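Choline binding protein PCPA (PDB 4CP6) probably binds choline of the pneumococcal cell wall, so presenting a leucine-rich repeat domain at the surface, and is studied as a vaccine antigen. Local coordinates at residues F160-K165 with N185-E190; K116-I121 with F138-E143; S179-A184 with L205-T210; R134-S139 with S156-S161; K213-E218 with Y241-K246. All blocks are in the same frame, centred on the assembly; numbering follows the deposited sequence.

How the contacts relate
From the N terminus, each contact joins a coil of the leucine-rich repeat solenoid to a later one, closing a loop of 16 to 22 residues. Contact 2 brings strand 119-122 and the loop before it against 138-143. Contact 4 begins on that same loop, sharing Phe-138 and Ser-139, and ends on 156-161, where contact 1 takes over through Phe-160 and Ser-161. Contacts 1 and 3 cross: their segments alternate along the chain as 160-165, 179-184, 185-190, 205-210. None nests within another. Contact 5 follows in series and ties strand 214-217 to the loop after strand 238-241, touching contact 3 where Phe-206 meets Tyr-241.

Contact 1: residues F160-K165 with N185-E190; sequences FSQKLK and NLSNLE
Phe-160 and Asn-185 stack ring on amide at one end of a largely water-mediated contact between two successive loops, each leading into a strand (166-169 and 191-194). Asn-185 CB lies over the ring face, 3.5 Å from the centroid of the Phe-160 ring. Its amide plane is turned only 7° from the ring, and Asn-185 CG lies 3.4 Å from Phe-160 CE2. Asn-185 ND2 is hydrogen-bonded to Ser-159 OG, which would help fix the rotation of the amide. These are equivalent stretches of neighbouring coils in the BspA-type leucine-rich repeat solenoid, and no clear direct hydrogen bond joins them. Instead, one water accepts from Asn-188 N at 2.9 Å and donates to both Ser-161 O and Leu-164 O. A second accepts from Gln-162 NE2 and donates to Asn-185 O, 2.8 Å from that oxygen. On the buried side, Leu-186 CD2 packs 3.4 Å from Ser-161 O. Farther along, Lys-165 CA makes a CA-H...O contact with Asn-188 O.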
# COMPACT_ATOMS: atom_id res chain seq x y z
N PHE A 160 2.44 8.82 2.08
CA PHE A 160 3.59 9.53 2.66
C PHE A 160 3.19 10.75 3.50
O PHE A 160 4.03 11.62 3.76
CB PHE A 160 4.64 9.87 1.59
CG PHE A 160 5.86 8.99 1.65
CD1 PHE A 160 6.71 9.02 2.74
CD2 PHE A 160 6.17 8.14 0.59
CE1 PHE A 160 7.85 8.20 2.80
CE2 PHE A 160 7.30 7.31 0.65
CZ PHE A 160 8.14 7.37 1.74
N SER A 161 1.92 10.80 3.94
CA SER A 161 1.49 11.82 4.91
C SER A 161 1.89 11.27 6.29
O SER A 161 1.07 10.66 6.99
CB SER A 161 -0.02 12.08 4.81
OG SER A 161 -0.34 12.68 3.56
N GLN A 162 3.16 11.43 6.62
CA GLN A 162 3.76 10.78 7.78
C GLN A 162 3.25 11.25 9.13
O GLN A 162 3.41 10.49 10.08
CB GLN A 162 5.26 10.87 7.73
CG GLN A 162 5.81 9.98 6.63
CD GLN A 162 7.31 10.06 6.55
OE1 GLN A 162 7.93 11.13 6.62
NE2 GLN A 162 7.93 8.91 6.35
N LYS A 163 2.65 12.45 9.21
CA LYS A 163 2.15 12.95 10.48
C LYS A 163 0.64 12.77 10.61
O LYS A 163 0.06 13.15 11.63
CB LYS A 163 2.50 14.46 10.60
CG LYS A 163 4.02 14.75 10.73
CD LYS A 163 4.62 14.16 12.01
CE LYS A 163 6.13 14.30 12.10
NZ LYS A 163 6.69 13.40 13.14
N LEU A 164 -0.01 12.18 9.59
CA LEU A 164 -1.47 12.01 9.62
C LEU A 164 -1.86 11.07 10.77
O LEU A 164 -1.43 9.92 10.82
CB LEU A 164 -1.96 11.49 8.25
CG LEU A 164 -3.45 11.26 8.10
CD1 LEU A 164 -4.27 12.58 8.28
CD2 LEU A 164 -3.75 10.59 6.78
N LYS A 165 -2.61 11.62 11.75
CA LYS A 165 -2.96 10.85 12.93
C LYS A 165 -4.46 10.55 13.02
O LYS A 165 -4.84 9.61 13.70
CB LYS A 165 -2.42 11.47 14.24
CG LYS A 165 -2.99 12.81 14.67
CD LYS A 165 -2.69 13.06 16.15
CE LYS A 165 -3.56 14.13 16.76
NZ LYS A 165 -3.36 14.24 18.23
N ASN A 185 2.58 4.29 3.08
CA ASN A 185 3.71 5.04 3.66
C ASN A 185 3.33 5.94 4.81
O ASN A 185 3.92 7.04 4.96
CB ASN A 185 4.46 5.86 2.57
CG ASN A 185 4.91 4.99 1.44
OD1 ASN A 185 5.87 4.23 1.58
ND2 ASN A 185 4.17 5.05 0.31
N LEU A 186 2.34 5.51 5.62
CA LEU A 186 1.94 6.30 6.77
C LEU A 186 2.67 5.86 8.03
O LEU A 186 3.02 4.69 8.16
CB LEU A 186 0.45 6.25 7.00
CG LEU A 186 -0.45 6.64 5.80
CD1 LEU A 186 -1.96 6.51 6.14
CD2 LEU A 186 -0.14 8.03 5.25
N SER A 187 2.85 6.78 8.99
CA SER A 187 3.65 6.48 10.17
C SER A 187 2.95 6.80 11.48
O SER A 187 3.46 6.38 12.53
CB SER A 187 4.94 7.31 10.15
OG SER A 187 5.70 7.06 8.98
N ASN A 188 1.83 7.54 11.46
CA ASN A 188 1.17 7.96 12.69
C ASN A 188 -0.32 7.71 12.73
O ASN A 188 -0.99 8.23 13.63
CB ASN A 188 1.47 9.46 12.94
CG ASN A 188 2.86 9.64 13.51
OD1 ASN A 188 3.80 10.01 12.80
ND2 ASN A 188 3.05 9.22 14.74
N LEU A 189 -0.85 6.94 11.76
CA LEU A 189 -2.29 6.66 11.71
C LEU A 189 -2.57 5.31 12.39
O LEU A 189 -2.21 4.26 11.88
CB LEU A 189 -2.76 6.59 10.26
CG LEU A 189 -4.31 6.45 10.09
CD1 LEU A 189 -5.08 7.69 10.60
CD2 LEU A 189 -4.67 6.15 8.65
N GLU A 190 -3.19 5.35 13.57
CA GLU A 190 -3.37 4.11 14.31
C GLU A 190 -4.67 3.37 14.02
O GLU A 190 -4.78 2.18 14.33
CB GLU A 190 -3.25 4.37 15.83
CG GLU A 190 -1.89 4.96 16.19
CD GLU A 190 -1.54 4.98 17.66
OE1 GLU A 190 -2.27 5.63 18.44
OE2 GLU A 190 -0.49 4.41 18.03
O HOH W 1 0.54 8.89 9.21
O HOH W 2 6.62 6.53 5.65
O HOH W 3 -3.78 7.66 15.22

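Contact 2: residues K116-I121 with F138-E143; sequences KAKTII and FSELEE
Lys-118 reaches Glu-140 through two bends in its chain: chi2 (-78°) turns CD aside, and chi4 (-85°) swings NZ back toward its own loop. There NZ forms a salt bridge with Glu-140 OE1 at 2.9 Å, meeting that oxygen on its anti side and somewhat out of the carboxylate plane. The same NZ donates to Lys-116 O, also at 2.9 Å, so the ammonium bridges the two loops. The other carboxylate oxygen, Glu-140 OE2, lies beside the aliphatic chain of Lys-116, 3.5 Å from CG. Lys-118 also runs alongside Glu-142, with its CD 3.4 Å from Glu-142 OE2. In the backbone, Glu-142 N gives Lys-118 O a short, nearly straight bond of 2.7 Å (167° at the hydrogen). Thr-119 OG1 donates to Glu-143 O at 3.0 Å, approaching from above the carbonyl plane. On the buried side, Ile-120 CG1 meets Leu-141 CD1 at 3.7 Å, the two side chains crossing at about a right angle. The contact thus sits where the neighbouring parallel strands 119-122 and 143-146 of the leucine-rich repeat sheet begin. With one acidic group bonded to it and a second, Glu-142 OE2, 5.2 Å from Lys-118 NZ, the ammonium is probably stabilised in its charged form.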
# COMPACT_ATOMS: atom_id res chain seq x y z
N LYS A 116 1.88 21.89 3.63
CA LYS A 116 2.32 22.06 5.01
C LYS A 116 1.15 22.35 5.95
O LYS A 116 1.38 22.51 7.16
CB LYS A 116 3.33 23.20 5.09
CG LYS A 116 4.65 22.83 4.44
CD LYS A 116 5.64 23.97 4.59
CE LYS A 116 6.05 24.24 6.01
NZ LYS A 116 7.12 25.28 6.06
N ALA A 117 -0.09 22.37 5.43
CA ALA A 117 -1.25 22.60 6.29
C ALA A 117 -1.41 21.39 7.25
O ALA A 117 -1.35 20.21 6.83
CB ALA A 117 -2.50 22.76 5.45
N LYS A 118 -1.58 21.68 8.53
CA LYS A 118 -1.75 20.62 9.53
C LYS A 118 -3.17 20.10 9.51
O LYS A 118 -3.44 18.95 9.90
CB LYS A 118 -1.40 21.13 10.94
CG LYS A 118 -0.01 21.78 11.05
CD LYS A 118 1.11 20.78 11.12
CE LYS A 118 2.47 21.41 10.92
NZ LYS A 118 2.81 21.53 9.47
N THR A 119 -4.09 20.93 9.08
CA THR A 119 -5.47 20.52 8.90
C THR A 119 -6.08 21.14 7.66
O THR A 119 -5.64 22.19 7.18
CB THR A 119 -6.32 20.72 10.14
OG1 THR A 119 -7.55 19.97 9.94
CG2 THR A 119 -6.57 22.19 10.45
N ILE A 120 -7.08 20.45 7.13
CA ILE A 120 -7.91 20.86 6.02
C ILE A 120 -9.29 20.84 6.59
O ILE A 120 -9.73 19.78 7.11
CB ILE A 120 -7.80 19.88 4.82
CG1 ILE A 120 -6.38 19.82 4.26
CG2 ILE A 120 -8.83 20.20 3.74
CD1 ILE A 120 -5.90 21.06 3.56
N ILE A 121 -9.96 21.99 6.57
CA ILE A 121 -11.29 22.13 7.14
C ILE A 121 -12.29 22.30 6.03
O ILE A 121 -12.09 23.11 5.11
CB ILE A 121 -11.30 23.37 8.08
CG1 ILE A 121 -10.23 23.25 9.19
CG2 ILE A 121 -12.72 23.63 8.66
CD1 ILE A 121 -9.68 24.56 9.65
N PHE A 138 2.79 13.17 0.44
CA PHE A 138 3.92 13.81 1.14
C PHE A 138 3.44 15.02 1.97
O PHE A 138 4.24 15.88 2.33
CB PHE A 138 5.04 14.21 0.15
CG PHE A 138 5.64 13.01 -0.55
CD1 PHE A 138 6.64 12.26 0.06
CD2 PHE A 138 5.17 12.60 -1.80
CE1 PHE A 138 7.20 11.16 -0.58
CE2 PHE A 138 5.74 11.50 -2.45
CZ PHE A 138 6.72 10.77 -1.83
N SER A 139 2.13 15.08 2.30
CA SER A 139 1.65 16.22 3.06
C SER A 139 2.02 16.14 4.54
O SER A 139 2.39 15.06 5.07
CB SER A 139 0.14 16.36 2.92
OG SER A 139 -0.53 15.50 3.82
N GLU A 140 1.90 17.29 5.23
CA GLU A 140 2.12 17.39 6.68
C GLU A 140 0.79 17.38 7.43
O GLU A 140 0.73 17.71 8.61
CB GLU A 140 2.89 18.67 7.00
CG GLU A 140 4.24 18.73 6.29
CD GLU A 140 5.18 19.82 6.75
OE1 GLU A 140 4.98 20.39 7.85
OE2 GLU A 140 6.14 20.10 6.00
N LEU A 141 -0.29 16.94 6.75
CA LEU A 141 -1.62 16.86 7.34
C LEU A 141 -1.60 16.01 8.61
O LEU A 141 -1.02 14.93 8.61
CB LEU A 141 -2.53 16.18 6.31
CG LEU A 141 -4.02 16.20 6.47
CD1 LEU A 141 -4.55 17.64 6.55
CD2 LEU A 141 -4.66 15.53 5.24
N GLU A 142 -2.24 16.50 9.66
CA GLU A 142 -2.33 15.74 10.89
C GLU A 142 -3.71 15.21 11.11
O GLU A 142 -3.84 14.15 11.71
CB GLU A 142 -1.87 16.57 12.10
CG GLU A 142 -0.41 16.94 11.92
CD GLU A 142 0.20 17.73 13.06
OE1 GLU A 142 -0.55 18.15 13.97
OE2 GLU A 142 1.43 17.95 13.02
N GLU A 143 -4.73 15.95 10.69
CA GLU A 143 -6.13 15.56 10.89
C GLU A 143 -6.98 16.03 9.73
O GLU A 143 -6.83 17.17 9.27
CB GLU A 143 -6.69 16.25 12.16
CG GLU A 143 -6.20 15.66 13.48
CD GLU A 143 -6.96 16.07 14.72
OE1 GLU A 143 -7.88 16.91 14.61
OE2 GLU A 143 -6.64 15.54 15.81

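Contact 3: residues S179-A184 with L205-T210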
# COMPACT_ATOMS: atom_id res chain seq x y z
N SER A 179 -8.74 4.14 -4.01
CA SER A 179 -7.80 3.60 -4.97
C SER A 179 -6.47 3.09 -4.37
O SER A 179 -6.16 3.26 -3.19
CB SER A 179 -7.55 4.65 -6.04
OG SER A 179 -6.92 4.09 -7.18
N HIS A 180 -5.69 2.46 -5.24
CA HIS A 180 -4.38 1.88 -5.00
C HIS A 180 -3.51 2.79 -4.13
O HIS A 180 -3.35 3.98 -4.43
CB HIS A 180 -3.72 1.69 -6.39
CG HIS A 180 -2.35 1.07 -6.47
ND1 HIS A 180 -1.23 1.81 -6.82
CD2 HIS A 180 -2.00 -0.23 -6.38
CE1 HIS A 180 -0.23 0.93 -6.90
NE2 HIS A 180 -0.65 -0.31 -6.66
N GLU A 181 -2.93 2.23 -3.06
CA GLU A 181 -1.96 2.92 -2.20
C GLU A 181 -2.44 4.24 -1.63
O GLU A 181 -1.61 5.05 -1.21
CB GLU A 181 -0.62 3.11 -2.94
CG GLU A 181 -0.04 1.76 -3.36
CD GLU A 181 1.38 1.73 -3.87
OE1 GLU A 181 2.11 2.71 -3.62
OE2 GLU A 181 1.81 0.67 -4.38
N ALA A 182 -3.76 4.43 -1.49
CA ALA A 182 -4.23 5.73 -0.97
C ALA A 182 -3.73 6.03 0.44
O ALA A 182 -3.57 7.21 0.78
CB ALA A 182 -5.74 5.81 -1.00
N PHE A 183 -3.51 4.97 1.25
CA PHE A 183 -3.09 5.13 2.64
C PHE A 183 -1.75 4.46 2.87
O PHE A 183 -1.51 3.86 3.94
CB PHE A 183 -4.17 4.52 3.58
CG PHE A 183 -5.56 5.07 3.38
CD1 PHE A 183 -5.79 6.45 3.30
CD2 PHE A 183 -6.66 4.22 3.27
CE1 PHE A 183 -7.08 6.95 3.07
CE2 PHE A 183 -7.95 4.73 3.09
CZ PHE A 183 -8.15 6.09 2.97
N ALA A 184 -0.86 4.58 1.87
CA ALA A 184 0.46 3.96 1.91
C ALA A 184 1.49 4.89 2.58
O ALA A 184 1.31 6.12 2.64
CB ALA A 184 0.90 3.67 0.48
N LEU A 205 -3.30 -0.94 -0.43
CA LEU A 205 -3.89 0.26 0.16
C LEU A 205 -3.06 0.86 1.27
O LEU A 205 -3.05 2.08 1.41
CB LEU A 205 -5.30 -0.08 0.67
CG LEU A 205 -6.15 1.04 1.18
CD1 LEU A 205 -6.33 2.14 0.14
CD2 LEU A 205 -7.53 0.52 1.57
N PHE A 206 -2.40 -0.02 2.04
CA PHE A 206 -1.62 0.39 3.20
C PHE A 206 -0.13 0.09 3.00
O PHE A 206 0.59 -0.06 3.98
CB PHE A 206 -2.16 -0.34 4.43
CG PHE A 206 -3.63 -0.08 4.65
CD1 PHE A 206 -4.07 1.15 5.13
CD2 PHE A 206 -4.58 -1.07 4.42
CE1 PHE A 206 -5.43 1.39 5.33
CE2 PHE A 206 -5.95 -0.82 4.63
CZ PHE A 206 -6.35 0.40 5.11
N ARG A 207 0.34 0.00 1.75
CA ARG A 207 1.72 -0.38 1.47
C ARG A 207 2.71 0.40 2.31
O ARG A 207 2.68 1.62 2.29
CB ARG A 207 2.02 -0.20 -0.02
CG ARG A 207 3.47 -0.54 -0.39
CD ARG A 207 3.75 -0.36 -1.89
NE ARG A 207 5.18 -0.57 -2.16
CZ ARG A 207 6.14 0.35 -2.03
NH1 ARG A 207 5.85 1.58 -1.64
NH2 ARG A 207 7.40 0.03 -2.26
N LEU A 208 3.61 -0.29 3.03
CA LEU A 208 4.69 0.31 3.84
C LEU A 208 4.20 1.15 5.01
O LEU A 208 5.03 1.74 5.72
CB LEU A 208 5.67 1.11 2.97
CG LEU A 208 6.46 0.37 1.85
CD1 LEU A 208 7.64 1.22 1.37
CD2 LEU A 208 6.98 -0.97 2.25
N THR A 209 2.89 1.13 5.30
CA THR A 209 2.39 1.80 6.49
C THR A 209 2.80 1.01 7.76
O THR A 209 2.80 -0.22 7.74
CB THR A 209 0.89 2.03 6.35
OG1 THR A 209 0.77 3.07 5.38
CG2 THR A 209 0.23 2.49 7.66
N THR A 210 3.17 1.73 8.83
CA THR A 210 3.76 1.10 10.01
C THR A 210 3.01 1.38 11.30
O THR A 210 3.50 0.98 12.36
CB THR A 210 5.20 1.63 10.16
OG1 THR A 210 5.17 3.07 10.23
CG2 THR A 210 6.13 1.18 9.04
O HOH W 4 4.06 3.48 -2.12
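Arg-207 runs alongside Glu-181, and its extended chain can be followed outward from the backbone. Arg-207 CB packs 4.1 Å from Ala-184 CB. CG is anti to the backbone N (chi1 178°), and farther out Arg-207 CD rests 3.3 Å from Glu-181 OE2. NE donates to Tyr-263 OH. Arg-207 NE is 4.2 Å from Glu-181 OE2, which lies well out of the guanidinium plane, so the charges are close without a salt bridge. At the tip, NH1 makes a weak bond to a water that donates to Glu-181 OE1 at 2.6 Å, while Leu-208 CG lies over one guanidinium face.

Beneath this polar surface, Phe-183 N donates to Leu-205 O at 2.9 Å, and Thr-209 OG1 gives Phe-183 O an in-plane bond on a lone pair, 2.8 Å long. The Phe-183 and Phe-206 side chains lie side by side, their rings near parallel but slid apart, with Phe-183 CD2 3.7 Å from Phe-206 CE1. These turns belong to successive leucine-rich repeat coils, following the parallel strands 177-178 and 200-201. Inside, both rings touch Leu-192 of strand 191-194, Phe-183 and Leu-205 pack on Ile-178, and Phe-206 stacks on Tyr-241 at the end of strand 238-241.

Contact 4: residues R134-S139 with S156-S161; sequences RAFDFS and SAFSFS
Ser-161 OG receives a hydrogen bond from Ser-139 OG at 2.8 Å and passes one on to Phe-158 O at 2.9 Å. Phe-158 O also accepts from Ser-161 N, and both donors come from the same face of its carbonyl plane. This pair of serines joins equivalent turns of two neighbouring leucine-rich repeat coils, whose phenylalanines pair side by side. Phe-136 and Phe-158 have planes 3° apart, slid so that they barely overlap. Phe-112 stacks on Phe-136 and Phe-183 touches Phe-158, consistent with the phenylalanine spine of many leucine-rich repeat proteins. A second pair lies nearer the surface, where Phe-160 CB sits over one face of Phe-138, 3.8 Å from its ring centroid. Backbone bonds hold the turns in step: Phe-136 N to Ala-157 O at 2.8 Å and Phe-138 N to Ser-159 O at 2.9 Å. Ser-156 CB lies over the centre of the Arg-134 guanidinium, 3.7 Å above its plane. That group is held within its own turn by a salt bridge from NH1 to Asp-137 OD2, while Asp-137 OD1 bonds His-113. In the guanidinium plane, a water accepts from Arg-134 NH1 at 3.0 Å.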
# COMPACT_ATOMS: atom_id res chain seq x y z
N ARG A 134 -2.85 11.40 -5.77
CA ARG A 134 -1.77 12.13 -5.08
C ARG A 134 -2.15 13.53 -4.63
O ARG A 134 -1.27 14.41 -4.50
CB ARG A 134 -0.48 12.13 -5.96
CG ARG A 134 0.06 10.72 -6.13
CD ARG A 134 1.36 10.66 -6.91
NE ARG A 134 1.90 9.29 -6.93
CZ ARG A 134 2.65 8.76 -5.94
NH1 ARG A 134 2.98 9.50 -4.88
NH2 ARG A 134 3.07 7.50 -6.03
N ALA A 135 -3.44 13.76 -4.37
CA ALA A 135 -3.83 15.12 -3.96
C ALA A 135 -3.11 15.61 -2.72
O ALA A 135 -2.82 16.81 -2.63
CB ALA A 135 -5.33 15.19 -3.76
N PHE A 136 -2.81 14.72 -1.77
CA PHE A 136 -2.17 15.08 -0.51
C PHE A 136 -0.94 14.22 -0.29
O PHE A 136 -0.56 14.00 0.86
CB PHE A 136 -3.16 14.90 0.66
CG PHE A 136 -4.35 15.82 0.61
CD1 PHE A 136 -4.29 17.09 1.16
CD2 PHE A 136 -5.53 15.43 -0.04
CE1 PHE A 136 -5.40 17.94 1.13
CE2 PHE A 136 -6.63 16.29 -0.08
CZ PHE A 136 -6.55 17.55 0.48
N ASP A 137 -0.25 13.77 -1.37
CA ASP A 137 0.91 12.95 -1.11
C ASP A 137 2.03 13.78 -0.47
O ASP A 137 2.18 14.97 -0.77
CB ASP A 137 1.37 12.12 -2.31
CG ASP A 137 1.97 12.89 -3.46
OD1 ASP A 137 1.68 14.10 -3.59
OD2 ASP A 137 2.73 12.28 -4.25
N PHE A 138 2.79 13.17 0.44
CA PHE A 138 3.92 13.81 1.14
C PHE A 138 3.44 15.02 1.97
O PHE A 138 4.24 15.88 2.33
CB PHE A 138 5.04 14.21 0.15
CG PHE A 138 5.64 13.01 -0.55
CD1 PHE A 138 6.64 12.26 0.06
CD2 PHE A 138 5.17 12.60 -1.80
CE1 PHE A 138 7.20 11.16 -0.58
CE2 PHE A 138 5.74 11.50 -2.45
CZ PHE A 138 6.72 10.77 -1.83
N SER A 139 2.13 15.08 2.30
CA SER A 139 1.65 16.22 3.06
C SER A 139 2.02 16.14 4.54
O SER A 139 2.39 15.06 5.07
CB SER A 139 0.14 16.36 2.92
OG SER A 139 -0.53 15.50 3.82
N SER A 156 -2.80 6.79 -4.38
CA SER A 156 -1.78 7.41 -3.54
C SER A 156 -2.23 8.77 -2.99
O SER A 156 -1.37 9.62 -2.70
CB SER A 156 -0.48 7.54 -4.34
OG SER A 156 0.03 6.24 -4.61
N ALA A 157 -3.55 8.96 -2.80
CA ALA A 157 -4.01 10.29 -2.38
C ALA A 157 -3.40 10.83 -1.11
O ALA A 157 -3.14 12.03 -1.05
CB ALA A 157 -5.54 10.32 -2.26
N PHE A 158 -3.15 10.00 -0.10
CA PHE A 158 -2.56 10.48 1.15
C PHE A 158 -1.21 9.85 1.41
O PHE A 158 -0.66 10.00 2.49
CB PHE A 158 -3.51 10.20 2.36
CG PHE A 158 -4.80 10.97 2.27
CD1 PHE A 158 -4.88 12.28 2.72
CD2 PHE A 158 -5.92 10.40 1.65
CE1 PHE A 158 -6.07 13.01 2.60
CE2 PHE A 158 -7.11 11.14 1.52
CZ PHE A 158 -7.16 12.45 1.98
N SER A 159 -0.65 9.15 0.41
CA SER A 159 0.59 8.43 0.56
C SER A 159 1.68 9.34 1.12
O SER A 159 1.85 10.48 0.65
CB SER A 159 1.02 7.85 -0.77
OG SER A 159 2.23 7.11 -0.65
N PHE A 160 2.44 8.82 2.08
CA PHE A 160 3.59 9.53 2.66
C PHE A 160 3.19 10.75 3.50
O PHE A 160 4.03 11.62 3.76
CB PHE A 160 4.64 9.87 1.59
CG PHE A 160 5.86 8.99 1.65
CD1 PHE A 160 6.71 9.02 2.74
CD2 PHE A 160 6.17 8.14 0.59
CE1 PHE A 160 7.85 8.20 2.80
CE2 PHE A 160 7.30 7.31 0.65
CZ PHE A 160 8.14 7.37 1.74
N SER A 161 1.92 10.80 3.94
CA SER A 161 1.49 11.82 4.91
C SER A 161 1.89 11.27 6.29
O SER A 161 1.07 10.66 6.99
CB SER A 161 -0.02 12.08 4.81
OG SER A 161 -0.34 12.68 3.56
O HOH W 5 4.03 7.91 -2.58
O HOH W 6 4.83 13.95 5.95

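Contact 5: residues K213-E218 with Y241-K246; sequences KHVDVE and YYPSQK
In the leucine-rich repeat solenoid, the type I turn from Pro-243 to Lys-246 packs against the start of strand 214-217, with Pro-243 fitted to the backbone of Lys-213 and His-214. Pro-243 CB is 3.5 Å from Lys-213 O, and its CG is 3.8 Å from His-214 CA. No hydrogen bond crosses between the segments; the turn is closed internally by Lys-246 N donating to Pro-243 O at 3.1 Å. On one flank, Lys-213 CG touches Gln-245 CB at 3.8 Å as the two side chains cross. Lys-246 CB lies at the same distance, 3.8 Å, from Lys-213 O, while Lys-246 NZ leads away to a salt bridge with Asp-248. The buried side is apolar. Val-215 CG2, set anti to its own carbonyl carbon, meets the edge of the Tyr-241 ring, 4.1 Å from CD2. One face of that ring lies against Pro-243 N. The Tyr-241 OH accepts a weak bond of 3.3 Å from Ser-244 N. Strand 214-217 pairs in parallel with strand 191-194, bonding through Asp-216 to Leu-192 and Leu-194. Strand 238-241 belongs instead to a mixed sheet with strands 224-227 and 230-233, and the contact joins these two sheets, with Tyr-241 also stacked on Phe-206 and Val-215 bonded to Gly-229 beside strand 230-233.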
# COMPACT_ATOMS: atom_id res chain seq x y z
N LYS A 213 -3.22 -0.15 14.09
CA LYS A 213 -3.50 -1.22 15.06
C LYS A 213 -4.77 -1.97 14.66
O LYS A 213 -4.91 -3.16 14.96
CB LYS A 213 -3.68 -0.60 16.46
CG LYS A 213 -2.40 -0.02 17.02
CD LYS A 213 -2.62 0.67 18.37
CE LYS A 213 -1.30 1.22 18.88
NZ LYS A 213 -1.47 1.91 20.20
N HIS A 214 -5.70 -1.27 14.00
CA HIS A 214 -6.95 -1.90 13.60
C HIS A 214 -7.60 -1.10 12.48
O HIS A 214 -7.50 0.13 12.42
CB HIS A 214 -7.93 -2.16 14.79
CG HIS A 214 -8.35 -0.94 15.56
ND1 HIS A 214 -7.60 -0.45 16.62
CD2 HIS A 214 -9.48 -0.19 15.45
CE1 HIS A 214 -8.26 0.60 17.08
NE2 HIS A 214 -9.40 0.80 16.41
N VAL A 215 -8.19 -1.84 11.55
CA VAL A 215 -8.98 -1.26 10.46
C VAL A 215 -10.39 -1.77 10.72
O VAL A 215 -10.62 -2.98 10.72
CB VAL A 215 -8.46 -1.66 9.05
CG1 VAL A 215 -9.40 -1.10 7.97
CG2 VAL A 215 -7.02 -1.18 8.83
N ASP A 216 -11.31 -0.86 10.99
CA ASP A 216 -12.72 -1.19 11.27
C ASP A 216 -13.57 -1.00 10.01
O ASP A 216 -13.16 -0.29 9.09
CB ASP A 216 -13.27 -0.28 12.40
CG ASP A 216 -12.60 -0.42 13.75
OD1 ASP A 216 -11.70 -1.25 13.88
OD2 ASP A 216 -12.98 0.33 14.68
N VAL A 217 -14.73 -1.66 9.98
CA VAL A 217 -15.65 -1.57 8.85
C VAL A 217 -17.02 -1.27 9.43
O VAL A 217 -17.50 -2.02 10.31
CB VAL A 217 -15.67 -2.87 8.03
CG1 VAL A 217 -16.76 -2.82 6.97
CG2 VAL A 217 -14.33 -3.14 7.38
N GLU A 218 -17.64 -0.18 8.99
CA GLU A 218 -18.94 0.22 9.50
C GLU A 218 -19.95 -0.90 9.29
O GLU A 218 -19.94 -1.59 8.27
CB GLU A 218 -19.43 1.47 8.78
CG GLU A 218 -20.66 2.10 9.40
CD GLU A 218 -21.10 3.43 8.81
OE1 GLU A 218 -20.57 3.80 7.76
OE2 GLU A 218 -21.95 4.12 9.42
N TYR A 241 -5.82 -6.98 4.66
CA TYR A 241 -4.78 -6.31 5.43
C TYR A 241 -4.82 -6.68 6.88
O TYR A 241 -5.86 -6.53 7.54
CB TYR A 241 -4.86 -4.78 5.26
CG TYR A 241 -3.70 -4.08 5.94
CD1 TYR A 241 -2.38 -4.35 5.56
CD2 TYR A 241 -3.90 -3.20 7.00
CE1 TYR A 241 -1.30 -3.75 6.21
CE2 TYR A 241 -2.84 -2.56 7.62
CZ TYR A 241 -1.54 -2.85 7.24
OH TYR A 241 -0.48 -2.27 7.91
N TYR A 242 -3.65 -7.13 7.40
CA TYR A 242 -3.46 -7.44 8.81
C TYR A 242 -2.68 -6.25 9.37
O TYR A 242 -1.51 -6.03 8.99
CB TYR A 242 -2.67 -8.72 8.93
CG TYR A 242 -2.59 -9.22 10.36
CD1 TYR A 242 -1.65 -8.72 11.25
CD2 TYR A 242 -3.41 -10.26 10.79
CE1 TYR A 242 -1.54 -9.21 12.55
CE2 TYR A 242 -3.30 -10.77 12.09
CZ TYR A 242 -2.38 -10.23 12.96
OH TYR A 242 -2.26 -10.76 14.22
N PRO A 243 -3.27 -5.43 10.27
CA PRO A 243 -2.55 -4.23 10.74
C PRO A 243 -1.18 -4.51 11.31
O PRO A 243 -1.04 -5.42 12.12
CB PRO A 243 -3.50 -3.62 11.78
CG PRO A 243 -4.86 -4.07 11.29
CD PRO A 243 -4.64 -5.50 10.80
N SER A 244 -0.16 -3.73 10.89
CA SER A 244 1.21 -4.01 11.30
C SER A 244 1.39 -3.95 12.81
O SER A 244 2.29 -4.61 13.35
CB SER A 244 2.21 -3.07 10.63
OG SER A 244 2.10 -1.72 11.08
N GLN A 245 0.54 -3.12 13.49
CA GLN A 245 0.72 -2.93 14.95
C GLN A 245 -0.28 -3.71 15.78
O GLN A 245 -0.33 -3.53 17.00
CB GLN A 245 0.75 -1.44 15.35
CG GLN A 245 1.73 -0.61 14.53
CD GLN A 245 3.10 -1.22 14.47
OE1 GLN A 245 3.50 -1.83 13.45
NE2 GLN A 245 3.86 -1.06 15.54
N LYS A 246 -1.04 -4.62 15.16
CA LYS A 246 -1.95 -5.53 15.88
C LYS A 246 -1.02 -6.45 16.71
O LYS A 246 -0.11 -7.07 16.16
CB LYS A 246 -2.82 -6.29 14.88
CG LYS A 246 -3.62 -7.41 15.53
CD LYS A 246 -4.64 -7.98 14.56
CE LYS A 246 -5.22 -9.31 15.00
NZ LYS A 246 -6.04 -9.19 16.21